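Side-chain contacts in protein argonaute (Methanocaldococcus jannaschii, PDB 5G5S), which uses short single-stranded DNA guides to bind and slice complementary single-stranded DNA, and may defend the cell against invading genetic elements: residues Y152-F157 / S616-D621; K302-M307 / D621-P626; D377-M382 / F398-R403; K417-E422 / L454-Q459; M503-G508 / L545-V550. All coordinates share one frame; numbering follows the deposited sequence.

Interaction 1: residues Y152-F157 / S616-D621; sequences YLILNF and SVFGND
Tyr152 lays one face of its ring against the edge of Phe618. Tyr152 CB lies in the plane of the Phe618 ring, at its edge, 3.9 Å from Phe618 CZ. With CG anti to the carbonyl carbon (chi1 -65°), the ring is placed over that same atom: Tyr152 CG is 3.6 Å from Phe618 CZ, and Tyr152 CD1 is equally close to it. The contact fades along both sides of the ring, Tyr152 CD2 and CE1 each lying 4.2 Å from Phe618 CZ. The pair is a T-shaped stack, with centroids 5.3 Å apart and planes at 67°. Phe618 stands at the corner of a beta hairpin, strands 614-618 and 621-625, whose type I' turn runs from Phe618 to Asp621; Tyr152 belongs to strand 150-163 of a separate antiparallel sheet, so the hairpin corner of the PIWI part packs against a neighbouring sheet. Beyond the ring, the Tyr152 hydroxyl end packs on Lys302. Two residues on, Ile154 points to the same side and slides past Phe618 in the opposite direction, its CD1 3.8 Å from Phe618 CE2. His147 stacks on the Phe618 ring, and Ala14 touches Tyr152, Ile154 and Phe618.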
# COMPACT_ATOMS: atom_id res chain seq x y z
N TYR A 152 22.14 -5.12 -15.90
CA TYR A 152 22.46 -4.69 -14.54
C TYR A 152 21.79 -5.58 -13.57
O TYR A 152 20.65 -5.96 -13.78
CB TYR A 152 21.98 -3.24 -14.31
CG TYR A 152 22.72 -2.23 -15.17
CD1 TYR A 152 22.33 -1.99 -16.49
CD2 TYR A 152 23.83 -1.55 -14.69
CE1 TYR A 152 23.02 -1.08 -17.29
CE2 TYR A 152 24.55 -0.67 -15.49
CZ TYR A 152 24.14 -0.43 -16.79
OH TYR A 152 24.84 0.46 -17.57
N LEU A 153 22.48 -5.91 -12.49
CA LEU A 153 21.85 -6.67 -11.42
C LEU A 153 21.37 -5.66 -10.39
O LEU A 153 22.15 -4.80 -9.96
CB LEU A 153 22.77 -7.72 -10.77
CG LEU A 153 22.03 -8.73 -9.84
CD1 LEU A 153 21.43 -9.89 -10.63
CD2 LEU A 153 22.94 -9.25 -8.75
N ILE A 154 20.08 -5.72 -10.04
CA ILE A 154 19.48 -4.88 -8.99
C ILE A 154 19.73 -5.68 -7.72
O ILE A 154 19.34 -6.85 -7.64
CB ILE A 154 17.97 -4.56 -9.24
CG1 ILE A 154 17.69 -4.06 -10.68
CG2 ILE A 154 17.40 -3.62 -8.18
CD1 ILE A 154 18.57 -2.90 -11.22
N LEU A 155 20.46 -5.10 -6.78
CA LEU A 155 20.84 -5.77 -5.55
C LEU A 155 20.27 -5.06 -4.32
O LEU A 155 20.56 -3.89 -4.08
CB LEU A 155 22.37 -5.91 -5.49
CG LEU A 155 22.97 -7.00 -4.61
CD1 LEU A 155 22.46 -8.39 -5.00
CD2 LEU A 155 24.49 -6.97 -4.72
N ASN A 156 19.40 -5.76 -3.58
CA ASN A 156 18.75 -5.21 -2.40
C ASN A 156 19.04 -6.05 -1.17
O ASN A 156 19.04 -7.27 -1.24
CB ASN A 156 17.24 -5.11 -2.63
CG ASN A 156 16.55 -4.05 -1.81
OD1 ASN A 156 17.16 -3.06 -1.38
ND2 ASN A 156 15.25 -4.22 -1.60
N PHE A 157 19.32 -5.39 -0.05
CA PHE A 157 19.59 -6.07 1.21
C PHE A 157 18.45 -5.74 2.16
O PHE A 157 18.19 -4.57 2.45
CB PHE A 157 20.98 -5.66 1.75
CG PHE A 157 21.42 -6.33 3.02
CD1 PHE A 157 21.53 -7.72 3.10
CD2 PHE A 157 21.78 -5.58 4.13
CE1 PHE A 157 21.94 -8.34 4.28
CE2 PHE A 157 22.23 -6.20 5.30
CZ PHE A 157 22.30 -7.57 5.37
N SER A 616 13.04 9.01 -12.40
CA SER A 616 13.88 8.56 -13.52
C SER A 616 13.31 7.29 -14.16
O SER A 616 12.29 6.78 -13.69
CB SER A 616 15.33 8.37 -13.07
OG SER A 616 16.19 8.25 -14.19
N VAL A 617 13.91 6.84 -15.28
CA VAL A 617 13.48 5.65 -16.02
C VAL A 617 14.68 4.71 -16.17
O VAL A 617 15.71 5.10 -16.71
CB VAL A 617 12.82 6.00 -17.39
CG1 VAL A 617 12.52 4.74 -18.21
CG2 VAL A 617 11.54 6.82 -17.22
N PHE A 618 14.55 3.47 -15.67
CA PHE A 618 15.63 2.50 -15.78
C PHE A 618 15.10 1.24 -16.48
O PHE A 618 14.26 0.53 -15.92
CB PHE A 618 16.26 2.19 -14.42
CG PHE A 618 17.57 1.44 -14.50
CD1 PHE A 618 18.71 2.07 -14.98
CD2 PHE A 618 17.66 0.12 -14.07
CE1 PHE A 618 19.93 1.38 -15.04
CE2 PHE A 618 18.87 -0.57 -14.15
CZ PHE A 618 20.00 0.06 -14.64
N GLY A 619 15.56 1.04 -17.72
CA GLY A 619 15.17 -0.07 -18.59
C GLY A 619 13.67 -0.28 -18.65
O GLY A 619 13.17 -1.36 -18.32
N ASN A 620 12.93 0.78 -19.03
CA ASN A 620 11.46 0.81 -19.09
C ASN A 620 10.71 0.97 -17.75
O ASN A 620 9.50 1.16 -17.76
CB ASN A 620 10.85 -0.29 -19.99
CG ASN A 620 11.44 -0.31 -21.38
OD1 ASN A 620 11.90 -1.36 -21.87
ND2 ASN A 620 11.48 0.84 -22.05
N ASP A 621 11.41 0.92 -16.60
CA ASP A 621 10.75 1.11 -15.29
C ASP A 621 10.92 2.53 -14.80
O ASP A 621 12.03 3.06 -14.84
CB ASP A 621 11.30 0.16 -14.21
CG ASP A 621 11.07 -1.32 -14.40
OD1 ASP A 621 10.07 -1.70 -15.06
OD2 ASP A 621 11.85 -2.11 -13.83

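Interaction 2: residues K302-M307 / D621-P626; sequences KELEFM and DGIFLP
Leu304 is the first residue along strand 302-308 to meet the other segment: its CD2 methyl lies 4.0 Å from Ile623 CD1, the two side chains crossing at a slant. Ile623 reaches that far because its CG1 branch is extended, with CD1 anti to CA (chi2 170°). Glu305 points to the other side of the strand, yet its carbonyl oxygen accepts a hydrogen bond from Ser616 OG, on the strand in between. Phe306 returns to the side of Leu304, and its ring corner approaches the base of Ile623 instead of its tip. Phe306 CE2 is 4.1 Å from Ile623 O and 4.4 Å from Ile623 CG2, a loose van der Waals contact with no hydrogen bond. The carbonyl oxygen of Leu304 lies at the edge of the Phe306 ring, in its plane. Ile623 is thus flanked by residues i and i+2 of one strand, and all three are buried. The nearest CA atoms, those of Phe306 and Ile623, are 9.0 Å apart, too far for direct pairing. Strand 614-618 fills the interval, antiparallel to both, and its Ser616 touches Leu304 and Phe306. Leu304, Phe306 and Ile623 meet across this intervening strand on one face of the large mixed sheet that includes the RNase H-like strands of PIWI.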
# COMPACT_ATOMS: atom_id res chain seq x y z
N LYS A 302 25.23 2.04 -10.56
CA LYS A 302 24.82 2.80 -11.75
C LYS A 302 24.45 4.25 -11.42
O LYS A 302 23.67 4.51 -10.51
CB LYS A 302 23.68 2.08 -12.52
CG LYS A 302 23.17 2.76 -13.82
CD LYS A 302 24.23 2.84 -14.93
CE LYS A 302 23.67 3.28 -16.26
NZ LYS A 302 23.56 4.76 -16.37
N GLU A 303 25.04 5.18 -12.16
CA GLU A 303 24.71 6.59 -12.00
C GLU A 303 23.60 6.90 -13.00
O GLU A 303 23.71 6.55 -14.17
CB GLU A 303 25.94 7.48 -12.21
CG GLU A 303 25.98 8.65 -11.25
CD GLU A 303 27.30 9.39 -11.20
OE1 GLU A 303 27.82 9.79 -12.27
OE2 GLU A 303 27.81 9.60 -10.07
N LEU A 304 22.52 7.50 -12.51
CA LEU A 304 21.35 7.79 -13.31
C LEU A 304 20.92 9.26 -13.21
O LEU A 304 20.99 9.84 -12.13
CB LEU A 304 20.21 6.88 -12.80
CG LEU A 304 19.03 6.62 -13.71
CD1 LEU A 304 19.48 6.02 -15.04
CD2 LEU A 304 18.02 5.72 -13.02
N GLU A 305 20.44 9.82 -14.34
CA GLU A 305 19.93 11.19 -14.44
C GLU A 305 18.45 11.22 -14.01
O GLU A 305 17.65 10.43 -14.51
CB GLU A 305 20.09 11.74 -15.86
CG GLU A 305 21.52 12.09 -16.24
CD GLU A 305 21.69 12.62 -17.65
OE1 GLU A 305 21.26 11.93 -18.61
OE2 GLU A 305 22.28 13.71 -17.81
N PHE A 306 18.10 12.13 -13.09
CA PHE A 306 16.76 12.27 -12.53
C PHE A 306 16.14 13.64 -12.83
O PHE A 306 16.79 14.67 -12.63
CB PHE A 306 16.79 12.06 -10.99
CG PHE A 306 16.80 10.63 -10.50
CD1 PHE A 306 17.96 9.86 -10.58
CD2 PHE A 306 15.67 10.07 -9.92
CE1 PHE A 306 17.97 8.54 -10.11
CE2 PHE A 306 15.69 8.74 -9.47
CZ PHE A 306 16.83 7.99 -9.57
N MET A 307 14.87 13.64 -13.25
CA MET A 307 14.10 14.86 -13.44
C MET A 307 13.62 15.28 -12.02
O MET A 307 13.51 14.43 -11.13
CB MET A 307 12.87 14.62 -14.37
CG MET A 307 11.69 13.93 -13.66
SD MET A 307 10.12 13.75 -14.54
CE MET A 307 9.43 15.34 -14.29
N ASP A 621 11.41 0.92 -16.60
CA ASP A 621 10.75 1.11 -15.29
C ASP A 621 10.92 2.53 -14.80
O ASP A 621 12.03 3.06 -14.84
CB ASP A 621 11.30 0.16 -14.21
CG ASP A 621 11.07 -1.32 -14.40
OD1 ASP A 621 10.07 -1.70 -15.06
OD2 ASP A 621 11.85 -2.11 -13.83
N GLY A 622 9.84 3.12 -14.31
CA GLY A 622 9.86 4.43 -13.71
C GLY A 622 10.29 4.29 -12.26
O GLY A 622 9.80 3.41 -11.55
N ILE A 623 11.28 5.08 -11.86
CA ILE A 623 11.79 5.10 -10.49
C ILE A 623 11.33 6.44 -9.91
O ILE A 623 11.82 7.50 -10.28
CB ILE A 623 13.32 4.85 -10.38
CG1 ILE A 623 13.74 3.54 -11.08
CG2 ILE A 623 13.77 4.87 -8.90
CD1 ILE A 623 15.28 3.37 -11.21
N PHE A 624 10.33 6.35 -9.03
CA PHE A 624 9.57 7.44 -8.42
C PHE A 624 9.95 7.63 -6.93
O PHE A 624 9.77 6.71 -6.13
CB PHE A 624 8.09 7.07 -8.63
CG PHE A 624 7.01 8.08 -8.34
CD1 PHE A 624 6.74 9.11 -9.24
CD2 PHE A 624 6.18 7.95 -7.23
CE1 PHE A 624 5.73 10.03 -8.99
CE2 PHE A 624 5.16 8.87 -6.98
CZ PHE A 624 4.95 9.91 -7.85
N LEU A 625 10.50 8.81 -6.58
CA LEU A 625 10.89 9.14 -5.21
C LEU A 625 10.25 10.51 -4.81
O LEU A 625 10.89 11.57 -4.91
CB LEU A 625 12.42 9.10 -5.05
CG LEU A 625 12.99 9.05 -3.63
CD1 LEU A 625 12.61 7.75 -2.91
CD2 LEU A 625 14.51 9.18 -3.66
N PRO A 626 8.94 10.49 -4.42
CA PRO A 626 8.23 11.77 -4.22
C PRO A 626 8.43 12.56 -2.93
O PRO A 626 8.59 13.77 -2.98
CB PRO A 626 6.75 11.38 -4.41
CG PRO A 626 6.68 9.96 -3.96
CD PRO A 626 8.01 9.34 -4.31

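Interaction 3: residues D377-M382 / F398-R403; sequences DKVNKM and FNYANR
Within the beta-alpha-beta unit of the Mid domain formed by strand 357-365, helix 372-390 and strand 397-407, Tyr400 spans the gap between the last strand and the helix and meets Asn380 and Val379. The one hydrogen bond across the contact runs from Tyr400 OH to Asn380 OD1, at 2.7 Å. The C=O...donor angle is 132°, and the hydroxyl is only modestly tilted from the carbonyl plane. Amide and phenol ring are nearly coplanar, their planes 15° apart, and OD1 of Asn380 sits at the ring edge, 3.4 Å from Tyr400 CE1. The CB of Asn380 does not aim at the strand; its amide swings round to bring OD1 there. Tyr400 CG stands between its own N and carbonyl carbon (chi1 56°), which carries the ring across to the helix. Over one ring face lies the Val379 CG1 methyl, 4.4 Å from Tyr400 CZ, so one residue serves the phenol from above and the next holds its hydroxyl. The backbone behind the ring is shaped by a type II turn from Tyr400 to Arg403, with Arg403 N bonded to Tyr400 O at 3.1 Å. Arg403 also folds back, NH1 giving a nearly straight hydrogen bond to Asn399 OD1 at 3.2 Å. Further out, Phe383 and Trp404 meet the Tyr400 ring, while Val379 is packed against Leu431 and Trp466. A helix pinned on the strand that follows it, an outermost strand of a four-stranded parallel sheet, is typical of the Rossmann-like fold of Mid domains.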
# COMPACT_ATOMS: atom_id res chain seq x y z
N ASP A 377 -8.85 24.09 27.02
CA ASP A 377 -8.39 25.34 26.41
C ASP A 377 -7.82 25.17 24.98
O ASP A 377 -7.78 26.15 24.23
CB ASP A 377 -7.41 26.08 27.34
CG ASP A 377 -8.03 26.67 28.60
OD1 ASP A 377 -8.98 26.05 29.15
OD2 ASP A 377 -7.54 27.72 29.08
N LYS A 378 -7.40 23.95 24.60
CA LYS A 378 -6.86 23.62 23.28
C LYS A 378 -7.98 23.25 22.29
O LYS A 378 -7.94 23.68 21.14
CB LYS A 378 -5.82 22.50 23.37
CG LYS A 378 -4.38 22.99 23.27
CD LYS A 378 -3.83 22.88 21.85
CE LYS A 378 -2.47 23.52 21.76
NZ LYS A 378 -1.99 23.62 20.36
N VAL A 379 -8.95 22.42 22.75
CA VAL A 379 -10.13 21.97 21.99
C VAL A 379 -11.07 23.19 21.74
O VAL A 379 -11.61 23.33 20.65
CB VAL A 379 -10.84 20.80 22.74
CG1 VAL A 379 -12.19 20.44 22.12
CG2 VAL A 379 -9.95 19.57 22.84
N ASN A 380 -11.23 24.07 22.76
CA ASN A 380 -12.07 25.27 22.68
C ASN A 380 -11.50 26.33 21.73
O ASN A 380 -12.19 26.72 20.79
CB ASN A 380 -12.36 25.86 24.07
CG ASN A 380 -13.24 24.99 24.95
OD1 ASN A 380 -14.03 24.17 24.48
ND2 ASN A 380 -13.13 25.18 26.26
N LYS A 381 -10.22 26.75 21.93
CA LYS A 381 -9.54 27.74 21.09
C LYS A 381 -9.49 27.33 19.62
O LYS A 381 -9.50 28.20 18.75
CB LYS A 381 -8.12 28.03 21.61
N MET A 382 -9.44 26.02 19.33
CA MET A 382 -9.44 25.52 17.96
C MET A 382 -10.85 25.55 17.34
O MET A 382 -11.01 26.07 16.24
CB MET A 382 -8.84 24.11 17.88
CG MET A 382 -9.08 23.44 16.53
SD MET A 382 -8.66 21.69 16.43
CE MET A 382 -9.86 21.00 17.52
N PHE A 398 -19.21 22.28 14.80
CA PHE A 398 -19.01 21.23 15.79
C PHE A 398 -19.63 21.68 17.13
O PHE A 398 -19.22 22.71 17.70
CB PHE A 398 -17.52 20.86 15.91
CG PHE A 398 -16.93 20.28 14.64
CD1 PHE A 398 -17.02 18.93 14.37
CD2 PHE A 398 -16.29 21.10 13.72
CE1 PHE A 398 -16.49 18.39 13.19
CE2 PHE A 398 -15.75 20.56 12.54
CZ PHE A 398 -15.85 19.22 12.29
N ASN A 399 -20.66 20.95 17.59
CA ASN A 399 -21.36 21.22 18.85
C ASN A 399 -21.08 20.08 19.84
O ASN A 399 -21.73 19.03 19.79
CB ASN A 399 -22.86 21.44 18.62
CG ASN A 399 -23.59 21.78 19.89
OD1 ASN A 399 -24.06 20.91 20.62
ND2 ASN A 399 -23.64 23.07 20.21
N TYR A 400 -20.09 20.30 20.73
CA TYR A 400 -19.63 19.32 21.72
C TYR A 400 -20.07 19.64 23.16
O TYR A 400 -19.52 19.06 24.10
CB TYR A 400 -18.10 19.11 21.61
CG TYR A 400 -17.30 20.39 21.73
CD1 TYR A 400 -17.01 20.93 22.98
CD2 TYR A 400 -16.90 21.09 20.60
CE1 TYR A 400 -16.34 22.15 23.10
CE2 TYR A 400 -16.22 22.31 20.71
CZ TYR A 400 -15.94 22.83 21.96
OH TYR A 400 -15.27 24.03 22.08
N ALA A 401 -21.07 20.53 23.32
CA ALA A 401 -21.61 20.93 24.62
C ALA A 401 -22.07 19.72 25.41
O ALA A 401 -22.83 18.89 24.89
CB ALA A 401 -22.76 21.92 24.44
N ASN A 402 -21.53 19.56 26.64
CA ASN A 402 -21.81 18.48 27.60
C ASN A 402 -21.43 17.06 27.15
O ASN A 402 -21.65 16.11 27.91
CB ASN A 402 -23.26 18.56 28.13
CG ASN A 402 -23.60 19.92 28.66
OD1 ASN A 402 -24.30 20.70 28.02
ND2 ASN A 402 -23.03 20.26 29.81
N ARG A 403 -20.83 16.93 25.95
CA ARG A 403 -20.40 15.65 25.39
C ARG A 403 -18.90 15.38 25.58
O ARG A 403 -18.25 14.78 24.73
CB ARG A 403 -20.86 15.50 23.93
CG ARG A 403 -22.34 15.22 23.78
CD ARG A 403 -22.79 15.31 22.35
NE ARG A 403 -24.16 15.83 22.24
CZ ARG A 403 -24.46 17.09 21.95
NH1 ARG A 403 -23.49 17.97 21.68
NH2 ARG A 403 -25.72 17.48 21.88

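Interaction 4: residues K417-E422 / L454-Q459; sequences KEIKSE and LKIISQ
The shortest polar bond lies within one segment: Ser421 OG gives a hydrogen bond to Lys417 O at 2.7 Å, in the carbonyl plane with a C=O...donor angle of 157°. It ties Ser421 back onto the helix of Ile419 and Lys420, the two residues that meet Leu454. No hydrogen bond crosses the contact itself, which centres on one methyl, Leu454 CD2. This methyl settles against the helix backbone: Leu454 CD2 is 3.5 Å from Lys420 N and 3.7 Å from Lys420 CA, with Lys420 CB at 3.8 Å. Next to it, Ile419 CG2 is also 3.8 Å from Leu454 CD2, and these two side chains cross at about a right angle. Leu454 has a chi1 of -93°, off a staggered value, which may reflect its fit against the helix. Behind it, Ile456 adds a looser touch, its CG1 4.4 Å from Ile419 CG2. Ile419 and Ile456 are buried, whereas Lys420 is exposed and touches with its CB. Lys455, with positive phi, is the C' residue of a Schellman motif that ends helix 442-452, so Leu454 lies in the turn leading directly into strand 456-462. That strand is an outermost member of the parallel Mid sheet, beside strand 428-434, and its Gln459 begins the region binding the phosphorylated 5' end of the guide; Ile456 packs on Cys428, Ala430 and Leu451, while helix 412-420 lies against the strand's opening turn.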
# COMPACT_ATOMS: atom_id res chain seq x y z
N LYS A 417 -20.89 1.49 25.15
CA LYS A 417 -22.20 1.26 25.76
C LYS A 417 -22.82 2.56 26.31
O LYS A 417 -24.04 2.69 26.35
CB LYS A 417 -22.11 0.20 26.87
N GLU A 418 -21.96 3.52 26.72
CA GLU A 418 -22.34 4.83 27.23
C GLU A 418 -22.82 5.75 26.09
O GLU A 418 -23.78 6.49 26.28
CB GLU A 418 -21.15 5.46 27.97
CG GLU A 418 -21.52 6.57 28.95
CD GLU A 418 -20.39 7.06 29.83
OE1 GLU A 418 -19.62 6.21 30.34
OE2 GLU A 418 -20.29 8.29 30.03
N ILE A 419 -22.15 5.69 24.91
CA ILE A 419 -22.47 6.49 23.71
C ILE A 419 -23.75 5.97 23.04
O ILE A 419 -24.62 6.78 22.69
CB ILE A 419 -21.29 6.55 22.69
CG1 ILE A 419 -19.92 6.90 23.33
CG2 ILE A 419 -21.62 7.44 21.47
CD1 ILE A 419 -19.57 8.39 23.56
N LYS A 420 -23.85 4.63 22.83
CA LYS A 420 -24.97 3.92 22.18
C LYS A 420 -26.33 4.22 22.82
O LYS A 420 -27.34 4.28 22.11
CB LYS A 420 -24.71 2.41 22.11
CG LYS A 420 -25.61 1.64 21.15
CD LYS A 420 -25.05 0.28 20.78
CE LYS A 420 -26.09 -0.65 20.19
NZ LYS A 420 -26.59 -0.19 18.86
N SER A 421 -26.33 4.47 24.15
CA SER A 421 -27.50 4.82 24.96
C SER A 421 -28.21 6.07 24.40
O SER A 421 -29.42 6.23 24.60
CB SER A 421 -27.09 5.04 26.41
OG SER A 421 -26.41 3.91 26.93
N GLU A 422 -27.44 6.93 23.69
CA GLU A 422 -27.93 8.13 23.01
C GLU A 422 -28.13 7.75 21.54
O GLU A 422 -27.15 7.58 20.80
CB GLU A 422 -26.94 9.29 23.17
N LEU A 454 -21.79 3.16 15.23
CA LEU A 454 -22.78 4.00 15.90
C LEU A 454 -22.98 5.33 15.11
O LEU A 454 -23.57 6.28 15.64
CB LEU A 454 -22.24 4.34 17.31
CG LEU A 454 -22.63 3.46 18.50
CD1 LEU A 454 -21.97 2.08 18.45
CD2 LEU A 454 -22.20 4.11 19.78
N LYS A 455 -22.47 5.40 13.85
CA LYS A 455 -22.52 6.57 12.94
C LYS A 455 -21.70 7.80 13.43
O LYS A 455 -21.97 8.93 13.02
CB LYS A 455 -23.97 6.93 12.53
N ILE A 456 -20.69 7.56 14.30
CA ILE A 456 -19.83 8.62 14.84
C ILE A 456 -18.48 8.60 14.11
O ILE A 456 -17.69 7.67 14.30
CB ILE A 456 -19.62 8.55 16.40
CG1 ILE A 456 -20.85 8.01 17.21
CG2 ILE A 456 -19.04 9.84 16.97
CD1 ILE A 456 -22.14 8.84 17.25
N ILE A 457 -18.22 9.62 13.27
CA ILE A 457 -16.94 9.77 12.57
C ILE A 457 -15.98 10.32 13.63
O ILE A 457 -16.39 11.13 14.46
CB ILE A 457 -17.06 10.69 11.31
CG1 ILE A 457 -18.00 10.05 10.27
CG2 ILE A 457 -15.68 11.00 10.70
CD1 ILE A 457 -18.63 11.01 9.28
N SER A 458 -14.74 9.83 13.67
CA SER A 458 -13.81 10.25 14.71
C SER A 458 -12.37 10.39 14.28
O SER A 458 -11.95 9.77 13.30
CB SER A 458 -13.88 9.28 15.89
OG SER A 458 -13.77 7.93 15.46
N GLN A 459 -11.61 11.18 15.04
CA GLN A 459 -10.18 11.37 14.83
C GLN A 459 -9.46 11.41 16.17
O GLN A 459 -9.89 12.11 17.09
CB GLN A 459 -9.87 12.61 13.96
CG GLN A 459 -8.39 12.75 13.54
CD GLN A 459 -7.81 11.53 12.85
OE1 GLN A 459 -6.82 10.94 13.30
NE2 GLN A 459 -8.39 11.13 11.75

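Interaction 5: residues M503-G508 / L545-V550; sequences MGLDTG and LHLPYV
Leu505 pushes both of its methyls into the first turn of helix 547-556. Its CD2 lies 3.9 Å from Leu547 CD1 and 4.0 Å from Val550 CG2, and its CD1 is 4.1 Å from Val550 CG2. Leu505 and Val550 reach toward each other tip to tip, while Leu547 comes in at a slant. Two residues further, Thr507 makes the tightest approach, CG2 to Leu545 CG at 3.6 Å. The Thr507 methyl stands anti to the carbonyl carbon, leaving OG1 in the position between N and C (chi1 49°), so the threonine offers its apolar branch to Leu545. In the next shell, Thr521 of the adjoining strand touches both Leu505 and Val550, and backbone hydrogen bonding with Leu570 holds Leu505 in the sheet. His546 occupies the N-cap position, its ring with Tyr549 CB 3.5 Å above one face, and Leu547 N in the first turn is hydrogen-bonded to Glu579 OE1. Asp506 lies between Leu505 and Thr507, and its CB points to the opposite side of the strand. By similarity it is an active-site residue and manganese ligand, as in other RNase H-like PIWI domains. No hydrogen bond or ion pair crosses the contact; it rests on van der Waals packing of methyl groups on one face of the strand, consistent with holding the backbone that presents Asp506 on the other.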
# COMPACT_ATOMS: atom_id res chain seq x y z
N MET A 503 -8.65 6.18 -11.51
CA MET A 503 -9.21 5.19 -10.63
C MET A 503 -8.15 4.31 -9.99
O MET A 503 -7.39 3.64 -10.68
CB MET A 503 -10.28 4.36 -11.38
CG MET A 503 -11.51 5.15 -11.76
SD MET A 503 -12.74 4.09 -12.56
CE MET A 503 -14.06 5.25 -12.89
N GLY A 504 -8.08 4.38 -8.67
CA GLY A 504 -7.18 3.58 -7.85
C GLY A 504 -7.85 2.27 -7.55
O GLY A 504 -8.99 2.25 -7.10
N LEU A 505 -7.18 1.18 -7.84
CA LEU A 505 -7.78 -0.13 -7.66
C LEU A 505 -6.91 -1.03 -6.83
O LEU A 505 -5.71 -1.07 -7.02
CB LEU A 505 -8.07 -0.74 -9.07
CG LEU A 505 -8.64 -2.16 -9.16
CD1 LEU A 505 -10.01 -2.26 -8.50
CD2 LEU A 505 -8.73 -2.61 -10.59
N ASP A 506 -7.54 -1.74 -5.89
CA ASP A 506 -6.95 -2.76 -5.03
C ASP A 506 -7.94 -3.93 -5.00
O ASP A 506 -9.14 -3.72 -4.83
CB ASP A 506 -6.66 -2.22 -3.62
CG ASP A 506 -5.83 -3.18 -2.77
OD1 ASP A 506 -6.38 -4.22 -2.33
OD2 ASP A 506 -4.64 -2.88 -2.54
N THR A 507 -7.43 -5.15 -5.20
CA THR A 507 -8.24 -6.37 -5.25
C THR A 507 -7.78 -7.45 -4.24
O THR A 507 -7.13 -8.43 -4.61
CB THR A 507 -8.43 -6.84 -6.70
OG1 THR A 507 -7.16 -6.86 -7.36
CG2 THR A 507 -9.39 -5.94 -7.49
N GLY A 508 -8.14 -7.22 -2.97
CA GLY A 508 -7.83 -8.10 -1.84
C GLY A 508 -8.29 -9.53 -2.01
O GLY A 508 -7.49 -10.46 -1.84
N LEU A 545 -11.05 -11.45 -9.62
CA LEU A 545 -11.57 -10.11 -9.82
C LEU A 545 -10.59 -9.32 -10.74
O LEU A 545 -9.66 -8.65 -10.28
CB LEU A 545 -11.77 -9.49 -8.42
CG LEU A 545 -12.25 -8.05 -8.22
CD1 LEU A 545 -13.07 -7.55 -9.36
CD2 LEU A 545 -13.03 -7.93 -6.94
N HIS A 546 -10.80 -9.45 -12.06
CA HIS A 546 -9.98 -8.85 -13.11
C HIS A 546 -10.48 -7.46 -13.57
O HIS A 546 -11.63 -7.11 -13.32
CB HIS A 546 -9.85 -9.83 -14.31
CG HIS A 546 -11.17 -10.28 -14.88
ND1 HIS A 546 -12.09 -11.01 -14.12
CD2 HIS A 546 -11.68 -10.12 -16.13
CE1 HIS A 546 -13.11 -11.25 -14.93
NE2 HIS A 546 -12.91 -10.72 -16.14
N LEU A 547 -9.60 -6.67 -14.22
CA LEU A 547 -9.93 -5.33 -14.73
C LEU A 547 -11.17 -5.31 -15.66
O LEU A 547 -12.05 -4.50 -15.39
CB LEU A 547 -8.72 -4.61 -15.34
CG LEU A 547 -8.91 -3.12 -15.67
CD1 LEU A 547 -9.30 -2.30 -14.43
CD2 LEU A 547 -7.66 -2.55 -16.31
N PRO A 548 -11.33 -6.19 -16.68
CA PRO A 548 -12.58 -6.17 -17.47
C PRO A 548 -13.86 -6.25 -16.63
O PRO A 548 -14.80 -5.51 -16.90
CB PRO A 548 -12.42 -7.38 -18.40
CG PRO A 548 -10.94 -7.54 -18.54
CD PRO A 548 -10.41 -7.24 -17.18
N TYR A 549 -13.87 -7.10 -15.57
CA TYR A 549 -15.00 -7.23 -14.65
C TYR A 549 -15.25 -5.97 -13.81
O TYR A 549 -16.41 -5.63 -13.60
CB TYR A 549 -14.86 -8.47 -13.74
CG TYR A 549 -15.89 -8.54 -12.64
CD1 TYR A 549 -17.17 -9.04 -12.88
CD2 TYR A 549 -15.61 -8.04 -11.37
CE1 TYR A 549 -18.14 -9.04 -11.88
CE2 TYR A 549 -16.56 -8.07 -10.36
CZ TYR A 549 -17.83 -8.56 -10.61
OH TYR A 549 -18.75 -8.59 -9.59
N VAL A 550 -14.17 -5.29 -13.34
CA VAL A 550 -14.26 -4.05 -12.56
C VAL A 550 -15.03 -3.00 -13.37
O VAL A 550 -15.97 -2.40 -12.85
CB VAL A 550 -12.85 -3.54 -12.10
CG1 VAL A 550 -12.93 -2.15 -11.47
CG2 VAL A 550 -12.19 -4.52 -11.15

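Interactions 1 and 2 belong together: they share Asp621, their centres are about 9 Å apart, and both use the hairpin 614-625, though interaction 1 joins it to a separate sheet and interaction 2 stays within one. Interaction 5, about 27 Å between centres from interaction 1, reaches that same mixed sheet at the strand that carries the probable active-site Asp506. These three are buried and lack cross-contact hydrogen bonds: interaction 1 is marked by edge-to-face rings, interaction 2 by aliphatic methyls with a loose aromatic contact, interaction 5 by methyls. Interactions 3 and 4, centres about 17 Å apart, lie on the Mid sheet's two outermost strands. Both are partly buried; only interaction 3 has a hydrogen bond between its segments.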